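PDB 3STO: serine protease inhibitor from Schistosoma haematobium, which probably inhibits serine-type endopeptidases. Local coordinates for residues Gly68-Leu73 with Ile313-Leu318; Thr101-Phe106 with Thr251-Val256; Val148-Arg153 with Val158-Trp163. All blocks are in the same frame, centred on the assembly; numbering follows the deposited sequence.

Contact 1 of 3, residues Gly68-Leu73 with Ile313-Leu318; sequences GKTMRL and IGVVDL
Thr70 meets three consecutive residues, Ile313, Gly314 and Val315, with the two branches of one small side chain. Its methyl CG2 lies 3.8 Å from Ile313 CG1, the two side chains crossing at about a right angle. The hydroxyl points at the backbone: its stronger partner is Gln66 O, one turn back in the same helix, while Ile313 O, 3.2 Å from Thr70 OG1, is a second acceptor within reach whose bond is not settled. Val315 CG2 packs against that hydroxyl, 3.3 Å from Thr70 OG1. Putting OG1 beside the backbone N (chi1 -65°) brings it within reach of both the carbonyl behind and that of Ile313.

The contact brings together two helix C-termini, each closed by a Schellman motif: one with Arg72 at positive phi after helix 61-70, the other with Gly314 after helix 307-312. Gly314 too has positive phi, as the C-prime residue of this motif usually does, and its carbonyl carbon lies close to Thr70 OG1.

Farther out, the guanidinium of Arg72 folds back over its own helix end. NH2 donates to Thr70 O at 2.6 Å, the oxygen lying 22° out of the guanidinium plane, while NE adds a weak bond to the same oxygen. Water 1 donates to Ile313 O and accepts from Arg72 NH2, a water-mediated link between the two segments, weak on the arginine side. Helix 18-30 flanks the contact through Phe22 and Thr29.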
loop_
_atom_site.group_PDB
_atom_site.type_symbol
_atom_site.label_atom_id
_atom_site.label_comp_id
_atom_site.label_asym_id
_atom_site.label_seq_id
_atom_site.Cartn_x
_atom_site.Cartn_y
_atom_site.Cartn_z
ATOM N N GLY A 68 8.087 -18.262 0.043
ATOM C CA GLY A 68 7.686 -18.654 1.377
ATOM C C GLY A 68 8.607 -18.167 2.484
ATOM O O GLY A 68 8.140 -17.782 3.566
ATOM N N LYS A 69 9.914 -18.190 2.236
ATOM C CA LYS A 69 10.859 -17.664 3.219
ATOM C C LYS A 69 10.661 -16.151 3.432
ATOM O O LYS A 69 10.617 -15.654 4.564
ATOM C CB LYS A 69 12.308 -17.974 2.805
ATOM C CG LYS A 69 12.920 -19.208 3.464
ATOM N N THR A 70 10.552 -15.423 2.332
ATOM C CA THR A 70 10.434 -13.988 2.391
ATOM C C THR A 70 9.147 -13.662 3.107
ATOM O O THR A 70 9.040 -12.658 3.800
ATOM C CB THR A 70 10.379 -13.391 0.996
ATOM O OG1 THR A 70 11.631 -13.623 0.336
ATOM C CG2 THR A 70 10.116 -11.915 1.076
HETATM N N MSE A 71 8.182 -14.558 2.958
HETATM C CA MSE A 71 6.873 -14.423 3.583
HETATM C C MSE A 71 6.934 -14.886 5.015
HETATM O O MSE A 71 5.974 -14.716 5.774
HETATM C CB MSE A 71 5.820 -15.252 2.836
HETATM C CG MSE A 71 4.483 -14.646 2.894
HETATM SE SE MSE A 71 4.642 -12.903 2.063
HETATM C CE MSE A 71 4.768 -13.527 0.221
ATOM N N ARG A 72 8.053 -15.511 5.372
ATOM C CA ARG A 72 8.286 -15.920 6.753
ATOM C C ARG A 72 7.291 -17.003 7.216
ATOM O O ARG A 72 6.883 -16.998 8.379
ATOM C CB ARG A 72 8.192 -14.687 7.659
ATOM C CG ARG A 72 9.385 -14.412 8.531
ATOM C CD ARG A 72 10.576 -13.737 7.846
ATOM N NE ARG A 72 10.287 -12.898 6.681
ATOM C CZ ARG A 72 11.141 -11.994 6.175
ATOM N NH1 ARG A 72 12.309 -11.774 6.761
ATOM N NH2 ARG A 72 10.824 -11.286 5.088
ATOM N N LEU A 73 6.925 -17.925 6.310
ATOM C CA LEU A 73 5.990 -19.019 6.607
ATOM C C LEU A 73 6.609 -20.061 7.536
ATOM O O LEU A 73 7.816 -20.251 7.532
ATOM C CB LEU A 73 5.538 -19.718 5.320
ATOM C CG LEU A 73 4.835 -18.906 4.231
ATOM C CD1 LEU A 73 4.342 -19.792 3.100
ATOM C CD2 LEU A 73 3.685 -18.118 4.807
ATOM N N ILE A 313 15.076 -8.648 -0.842
ATOM C CA ILE A 313 14.577 -9.313 0.353
ATOM C C ILE A 313 14.404 -10.813 0.191
ATOM O O ILE A 313 13.817 -11.470 1.061
ATOM C CB ILE A 313 13.265 -8.656 0.961
ATOM C CG1 ILE A 313 12.053 -8.829 0.047
ATOM C CG2 ILE A 313 13.469 -7.166 1.286
ATOM C CD1 ILE A 313 10.845 -8.066 0.565
ATOM N N GLY A 314 14.910 -11.364 -0.908
ATOM C CA GLY A 314 15.012 -12.814 -1.008
ATOM C C GLY A 314 14.279 -13.483 -2.155
ATOM O O GLY A 314 14.391 -14.682 -2.337
ATOM N N VAL A 315 13.526 -12.720 -2.936
ATOM C CA VAL A 315 12.766 -13.293 -4.044
ATOM C C VAL A 315 13.476 -13.046 -5.376
ATOM O O VAL A 315 13.348 -11.976 -5.986
ATOM C CB VAL A 315 11.331 -12.742 -4.080
ATOM C CG1 VAL A 315 10.537 -13.327 -5.280
ATOM C CG2 VAL A 315 10.653 -13.018 -2.744
ATOM N N VAL A 316 14.197 -14.069 -5.819
ATOM C CA VAL A 316 15.178 -13.960 -6.887
ATOM C C VAL A 316 14.809 -14.803 -8.102
ATOM O O VAL A 316 14.664 -14.258 -9.213
ATOM C CB VAL A 316 16.602 -14.330 -6.358
ATOM C CG1 VAL A 316 17.611 -14.347 -7.478
ATOM C CG2 VAL A 316 17.024 -13.339 -5.244
ATOM N N ASP A 317 14.639 -16.119 -7.900
ATOM C CA ASP A 317 14.400 -17.021 -9.048
ATOM C C ASP A 317 13.215 -16.619 -9.894
ATOM O O ASP A 317 13.226 -16.848 -11.090
ATOM C CB ASP A 317 14.187 -18.455 -8.609
ATOM C CG ASP A 317 15.435 -19.088 -8.060
ATOM O OD1 ASP A 317 16.450 -18.360 -7.847
ATOM O OD2 ASP A 317 15.376 -20.324 -7.836
ATOM N N LEU A 318 12.178 -16.066 -9.260
ATOM C CA LEU A 318 10.979 -15.615 -9.968
ATOM C C LEU A 318 11.333 -14.690 -11.152
ATOM O O LEU A 318 10.616 -14.634 -12.156
ATOM C CB LEU A 318 10.094 -14.819 -9.009
ATOM C CG LEU A 318 8.587 -14.979 -8.858
ATOM C CD1 LEU A 318 8.011 -13.679 -8.365
ATOM C CD2 LEU A 318 7.875 -15.446 -10.117
HETATM O O HOH W 1 13.050 -11.066 3.730
#

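Contact 2 of 3, residues Thr101-Phe106 with Thr251-Val256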
loop_
_atom_site.group_PDB
_atom_site.type_symbol
_atom_site.label_atom_id
_atom_site.label_comp_id
_atom_site.label_asym_id
_atom_site.label_seq_id
_atom_site.Cartn_x
_atom_site.Cartn_y
_atom_site.Cartn_z
ATOM N N THR A 101 -11.692 -7.014 2.776
ATOM C CA THR A 101 -12.786 -6.774 1.825
ATOM C C THR A 101 -14.157 -6.907 2.495
ATOM O O THR A 101 -15.166 -6.564 1.915
ATOM C CB THR A 101 -12.715 -7.698 0.577
ATOM O OG1 THR A 101 -12.948 -9.054 0.972
ATOM C CG2 THR A 101 -11.342 -7.601 -0.106
ATOM N N SER A 102 -14.186 -7.400 3.724
ATOM C CA SER A 102 -15.437 -7.439 4.458
ATOM C C SER A 102 -15.876 -6.043 4.936
ATOM O O SER A 102 -17.023 -5.858 5.328
ATOM C CB SER A 102 -15.337 -8.367 5.655
ATOM O OG SER A 102 -14.471 -7.823 6.626
ATOM N N GLU A 103 -14.983 -5.060 4.894
ATOM C CA GLU A 103 -15.333 -3.740 5.403
ATOM C C GLU A 103 -16.133 -2.906 4.395
ATOM O O GLU A 103 -15.745 -2.713 3.235
ATOM C CB GLU A 103 -14.102 -3.014 5.954
ATOM C CG GLU A 103 -13.384 -3.812 7.052
ATOM C CD GLU A 103 -14.235 -3.888 8.323
ATOM O OE1 GLU A 103 -15.274 -3.182 8.399
ATOM O OE2 GLU A 103 -13.858 -4.641 9.249
ATOM N N LYS A 104 -17.285 -2.440 4.850
ATOM C CA LYS A 104 -18.223 -1.764 3.967
ATOM C C LYS A 104 -18.379 -0.278 4.246
ATOM O O LYS A 104 -18.162 0.218 5.373
ATOM C CB LYS A 104 -19.592 -2.446 4.017
ATOM C CG LYS A 104 -19.798 -3.459 2.920
ATOM C CD LYS A 104 -18.741 -4.513 2.954
ATOM C CE LYS A 104 -18.661 -5.263 1.634
ATOM N NZ LYS A 104 -18.195 -6.625 1.917
ATOM N N THR A 105 -18.786 0.426 3.198
ATOM C CA THR A 105 -19.041 1.846 3.306
ATOM C C THR A 105 -20.286 2.233 2.485
ATOM O O THR A 105 -20.525 1.707 1.397
ATOM C CB THR A 105 -17.784 2.653 2.877
ATOM O OG1 THR A 105 -17.814 3.953 3.475
ATOM C CG2 THR A 105 -17.691 2.771 1.363
ATOM N N PHE A 106 -21.089 3.135 3.032
ATOM C CA PHE A 106 -22.246 3.650 2.311
ATOM C C PHE A 106 -21.905 4.974 1.638
ATOM O O PHE A 106 -21.548 5.954 2.322
ATOM C CB PHE A 106 -23.452 3.812 3.249
ATOM N N THR A 251 -14.772 3.018 11.315
ATOM C CA THR A 251 -13.743 3.446 12.246
ATOM C C THR A 251 -12.676 2.410 12.572
ATOM O O THR A 251 -11.815 2.636 13.435
ATOM C CB THR A 251 -14.337 4.034 13.525
ATOM O OG1 THR A 251 -14.953 2.991 14.292
ATOM C CG2 THR A 251 -15.344 5.146 13.172
ATOM N N ARG A 252 -12.723 1.276 11.884
ATOM C CA ARG A 252 -11.611 0.337 11.928
ATOM C C ARG A 252 -10.340 0.988 11.286
ATOM O O ARG A 252 -9.202 0.695 11.639
ATOM C CB ARG A 252 -12.011 -0.950 11.185
ATOM C CG ARG A 252 -10.822 -1.691 10.611
ATOM C CD ARG A 252 -11.196 -3.059 10.113
ATOM N NE ARG A 252 -10.002 -3.824 9.762
ATOM C CZ ARG A 252 -10.034 -5.032 9.208
ATOM N NH1 ARG A 252 -11.200 -5.602 8.934
ATOM N NH2 ARG A 252 -8.906 -5.664 8.926
ATOM N N PHE A 253 -10.564 1.870 10.328
ATOM C CA PHE A 253 -9.495 2.560 9.649
ATOM C C PHE A 253 -9.382 4.009 10.136
ATOM O O PHE A 253 -10.391 4.686 10.366
ATOM C CB PHE A 253 -9.738 2.501 8.137
ATOM C CG PHE A 253 -9.857 1.098 7.623
ATOM C CD1 PHE A 253 -8.728 0.266 7.586
ATOM C CD2 PHE A 253 -11.089 0.590 7.194
ATOM C CE1 PHE A 253 -8.833 -1.055 7.132
ATOM C CE2 PHE A 253 -11.189 -0.694 6.743
ATOM C CZ PHE A 253 -10.060 -1.531 6.728
ATOM N N THR A 254 -8.140 4.467 10.297
ATOM C CA THR A 254 -7.868 5.840 10.705
ATOM C C THR A 254 -6.693 6.420 9.924
ATOM O O THR A 254 -5.826 5.683 9.453
ATOM C CB THR A 254 -7.634 5.931 12.222
ATOM O OG1 THR A 254 -7.503 7.292 12.583
ATOM C CG2 THR A 254 -6.384 5.183 12.654
ATOM N N PHE A 255 -6.704 7.734 9.726
ATOM C CA PHE A 255 -5.622 8.406 9.036
ATOM C C PHE A 255 -4.674 8.964 10.064
ATOM O O PHE A 255 -5.064 9.819 10.836
ATOM C CB PHE A 255 -6.173 9.531 8.188
ATOM C CG PHE A 255 -5.160 10.187 7.315
ATOM C CD1 PHE A 255 -4.550 9.477 6.269
ATOM C CD2 PHE A 255 -4.889 11.539 7.459
ATOM C CE1 PHE A 255 -3.620 10.107 5.396
ATOM C CE2 PHE A 255 -3.962 12.184 6.610
ATOM C CZ PHE A 255 -3.330 11.448 5.573
ATOM N N VAL A 256 -3.451 8.440 10.101
ATOM C CA VAL A 256 -2.456 8.818 11.085
ATOM C C VAL A 256 -1.454 9.777 10.442
ATOM O O VAL A 256 -0.872 9.443 9.418
ATOM C CB VAL A 256 -1.764 7.575 11.655
ATOM C CG1 VAL A 256 -0.591 7.965 12.597
ATOM C CG2 VAL A 256 -2.809 6.687 12.380
#
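Arg252, just ahead of strand 253-260, reaches Glu103 with an almost straight side chain. CG stands anti to the backbone N (chi1 153°), and the chain runs extended from CG to NE, carrying the guanidinium out to the acid. There NH1 donates to Glu103 OE2 at 2.8 Å, with an N-H...O angle of 163°, to form a salt bridge. The oxygen lies in the guanidinium plane, at its edge, and accepts through its anti lone pair, the one directed away from OE1. Only NH1 and OE2 meet in this bridge, and the carboxylate and guanidinium planes, 87° apart, are not turned for a side-by-side pairing of two N-H groups with two oxygens. The aliphatic part shares in the contact: Arg252 CD comes to 3.2 Å from Glu103 OE2. Other partners fix both ends, since Arg252 NE forms a salt bridge with Asp387, NH2 bonds to Ser99, and Glu103 OE1 accepts from Asn250. The bonds from Arg252 and Asn250 would probably stabilise the glutamate as carboxylate.

Phe253, next along the chain, supplies the apolar half. Glu103 CB sits at the ring edge, near its plane and 3.8 Å from Phe253 CE2, and CG is equally close to that carbon. One face of the ring carries Arg252 CG, 3.8 Å above its centre, so the start of the arginine chain lies over the ring.

The contact joins the edge of strand 112-124 to the start of strand 253-260. Glu103 follows helix 82-101 and is backbone-bonded to Val114 of strand 112-124, whereas the backbone of Arg252 is hydrogen-bonded to that of Gln388, just beyond strand 381-387. Between them Phe253 packs on Val114 and meets Phe194 of strand 186-197 edge-to-face.

Contact 3 of 3, residues Val148-Arg153 with Val158-Trp163; sequences VDFSNR and VDINDW
The ring of Phe150 is covered on one face by its near neighbour Val148, whose CG1 sits 3.6 Å above the ring centre. At the edge, near the ring plane, Ile160 CD1 approaches from helix 153-167 to 4.1 Å from Phe150 CE1. The two side chains cross at about a right angle, and the isoleucine touches the aromatic rim with its terminal methyl. With CG beside the backbone N (chi1 -73°), Phe150 brings the end of its ring nearer to the helix than its CB direction alone would suggest.

Val148 divides its two methyls between partners. While CG1 covers the ring, CG2 lies against the preceding helix residue, 3.5 Å from Asp159 OD2 and 3.9 Å from Asp159 CB. The two side chains run alongside each other, pointing opposite ways, a van der Waals contact along the aspartate rather than a polar bond.

The connection between strand and helix is shaped by polar groups. Ser151 OG donates to Asp149 OD1 at 2.5 Å, on the syn side and 25° out of the carboxylate plane, and Asn152 N makes a weak bond to OD2 of the same aspartate. Asn152 then occupies the N-cap, its OD1 weakly accepting from Thr154 N.

On the sheet side, Phe122 of strand 112-124 touches both Phe150 and Ile160, and Ala156 fills in from the first turn of the helix. The result is a strand-to-helix connection, with strand 143-148 turning through an N-capped bend into helix 153-167, which packs across the large central sheet, sheet A of the serpin fold.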
loop_
_atom_site.group_PDB
_atom_site.type_symbol
_atom_site.label_atom_id
_atom_site.label_comp_id
_atom_site.label_asym_id
_atom_site.label_seq_id
_atom_site.Cartn_x
_atom_site.Cartn_y
_atom_site.Cartn_z
ATOM N N VAL A 148 -2.298 -11.926 -23.148
ATOM C CA VAL A 148 -2.027 -10.643 -23.763
ATOM C C VAL A 148 -0.929 -10.830 -24.793
ATOM O O VAL A 148 -0.081 -11.703 -24.646
ATOM C CB VAL A 148 -1.589 -9.616 -22.655
ATOM C CG1 VAL A 148 -0.436 -8.750 -23.103
ATOM C CG2 VAL A 148 -2.776 -8.783 -22.181
ATOM N N ASP A 149 -0.943 -10.020 -25.841
ATOM C CA ASP A 149 0.055 -10.160 -26.883
ATOM C C ASP A 149 1.201 -9.202 -26.632
ATOM O O ASP A 149 1.159 -8.054 -27.084
ATOM C CB ASP A 149 -0.560 -9.901 -28.267
ATOM C CG ASP A 149 0.464 -10.019 -29.398
ATOM O OD1 ASP A 149 1.195 -11.034 -29.440
ATOM O OD2 ASP A 149 0.547 -9.095 -30.236
ATOM N N PHE A 150 2.225 -9.662 -25.914
ATOM C CA PHE A 150 3.376 -8.787 -25.608
ATOM C C PHE A 150 4.283 -8.522 -26.822
ATOM O O PHE A 150 5.296 -7.829 -26.708
ATOM C CB PHE A 150 4.213 -9.299 -24.410
ATOM C CG PHE A 150 3.540 -9.120 -23.060
ATOM C CD1 PHE A 150 3.167 -7.850 -22.617
ATOM C CD2 PHE A 150 3.307 -10.222 -22.220
ATOM C CE1 PHE A 150 2.562 -7.684 -21.378
ATOM C CE2 PHE A 150 2.697 -10.069 -20.965
ATOM C CZ PHE A 150 2.325 -8.803 -20.549
ATOM N N SER A 151 3.924 -9.081 -27.976
ATOM C CA SER A 151 4.712 -8.889 -29.193
ATOM C C SER A 151 4.250 -7.624 -29.902
ATOM O O SER A 151 5.032 -6.944 -30.556
ATOM C CB SER A 151 4.608 -10.110 -30.119
ATOM O OG SER A 151 3.301 -10.263 -30.651
ATOM N N ASN A 152 2.964 -7.323 -29.763
ATOM C CA ASN A 152 2.407 -6.057 -30.220
ATOM C C ASN A 152 2.289 -5.074 -29.050
ATOM O O ASN A 152 1.242 -4.974 -28.402
ATOM C CB ASN A 152 1.047 -6.275 -30.895
ATOM C CG ASN A 152 0.322 -4.974 -31.188
ATOM O OD1 ASN A 152 0.932 -3.900 -31.233
ATOM N ND2 ASN A 152 -0.992 -5.062 -31.390
ATOM N N ARG A 153 3.389 -4.359 -28.809
ATOM C CA ARG A 153 3.554 -3.404 -27.709
ATOM C C ARG A 153 2.392 -2.422 -27.485
ATOM O O ARG A 153 2.049 -2.103 -26.347
ATOM C CB ARG A 153 4.862 -2.622 -27.908
ATOM C CG ARG A 153 5.787 -2.586 -26.700
ATOM N N VAL A 158 -2.327 -1.050 -24.113
ATOM C CA VAL A 158 -3.755 -0.736 -24.011
ATOM C C VAL A 158 -4.470 -1.641 -23.007
ATOM O O VAL A 158 -5.001 -1.159 -22.006
ATOM C CB VAL A 158 -4.460 -0.793 -25.403
ATOM C CG1 VAL A 158 -5.980 -0.815 -25.254
ATOM C CG2 VAL A 158 -4.012 0.378 -26.261
ATOM N N ASP A 159 -4.466 -2.945 -23.276
ATOM C CA ASP A 159 -5.053 -3.938 -22.378
ATOM C C ASP A 159 -4.759 -3.670 -20.909
ATOM O O ASP A 159 -5.671 -3.604 -20.082
ATOM C CB ASP A 159 -4.571 -5.349 -22.740
ATOM C CG ASP A 159 -5.386 -5.985 -23.860
ATOM O OD1 ASP A 159 -5.976 -5.244 -24.690
ATOM O OD2 ASP A 159 -5.431 -7.236 -23.906
ATOM N N ILE A 160 -3.483 -3.523 -20.586
ATOM C CA ILE A 160 -3.087 -3.296 -19.209
ATOM C C ILE A 160 -3.658 -1.983 -18.664
ATOM O O ILE A 160 -4.308 -1.971 -17.613
ATOM C CB ILE A 160 -1.564 -3.305 -19.057
ATOM C CG1 ILE A 160 -1.046 -4.738 -19.217
ATOM C CG2 ILE A 160 -1.196 -2.778 -17.699
ATOM C CD1 ILE A 160 0.450 -4.850 -19.335
ATOM N N ASN A 161 -3.422 -0.888 -19.388
ATOM C CA ASN A 161 -3.933 0.434 -19.001
ATOM C C ASN A 161 -5.418 0.370 -18.752
ATOM O O ASN A 161 -5.913 0.965 -17.803
ATOM C CB ASN A 161 -3.610 1.514 -20.045
ATOM C CG ASN A 161 -2.146 1.982 -19.988
ATOM O OD1 ASN A 161 -1.442 1.779 -18.995
ATOM N ND2 ASN A 161 -1.698 2.630 -21.049
ATOM N N ASP A 162 -6.126 -0.397 -19.571
ATOM C CA ASP A 162 -7.564 -0.547 -19.371
ATOM C C ASP A 162 -7.896 -1.271 -18.089
ATOM O O ASP A 162 -8.821 -0.882 -17.376
ATOM C CB ASP A 162 -8.231 -1.248 -20.554
ATOM C CG ASP A 162 -8.271 -0.367 -21.798
ATOM O OD1 ASP A 162 -8.230 0.878 -21.650
ATOM O OD2 ASP A 162 -8.336 -0.918 -22.920
ATOM N N TRP A 163 -7.150 -2.327 -17.796
ATOM C CA TRP A 163 -7.406 -3.080 -16.596
ATOM C C TRP A 163 -7.219 -2.164 -15.403
ATOM O O TRP A 163 -8.043 -2.143 -14.500
ATOM C CB TRP A 163 -6.456 -4.282 -16.471
ATOM C CG TRP A 163 -6.746 -5.086 -15.221
ATOM C CD1 TRP A 163 -7.738 -6.000 -15.056
ATOM C CD2 TRP A 163 -6.045 -5.031 -13.972
ATOM N NE1 TRP A 163 -7.689 -6.545 -13.798
ATOM C CE2 TRP A 163 -6.666 -5.965 -13.103
ATOM C CE3 TRP A 163 -4.951 -4.293 -13.502
ATOM C CZ2 TRP A 163 -6.252 -6.163 -11.780
ATOM C CZ3 TRP A 163 -4.524 -4.509 -12.186
ATOM C CH2 TRP A 163 -5.180 -5.432 -11.343
#

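The three contacts are separate sites within one serpin domain, and none touches another. Contacts 1 and 2 lie on opposite sides of the chain's centre, with centres 30 Å apart and nearest atoms about 17 Å apart. Contact 3 is farthest from the middle of the chain, its centre 24 Å out, and its nearest atoms come to about 13 Å from each of the other two. In sequence they form a nested series: contact 1 spans 239 intervening residues, contact 2 lies within that span, and the short strand-to-helix connection of contact 3 within both. Strand 112-124 links contacts 2 and 3, hydrogen-bonded to Glu103 and packed on by Phe253 in one, touched by Phe150 and Ile160 at Phe122 in the other.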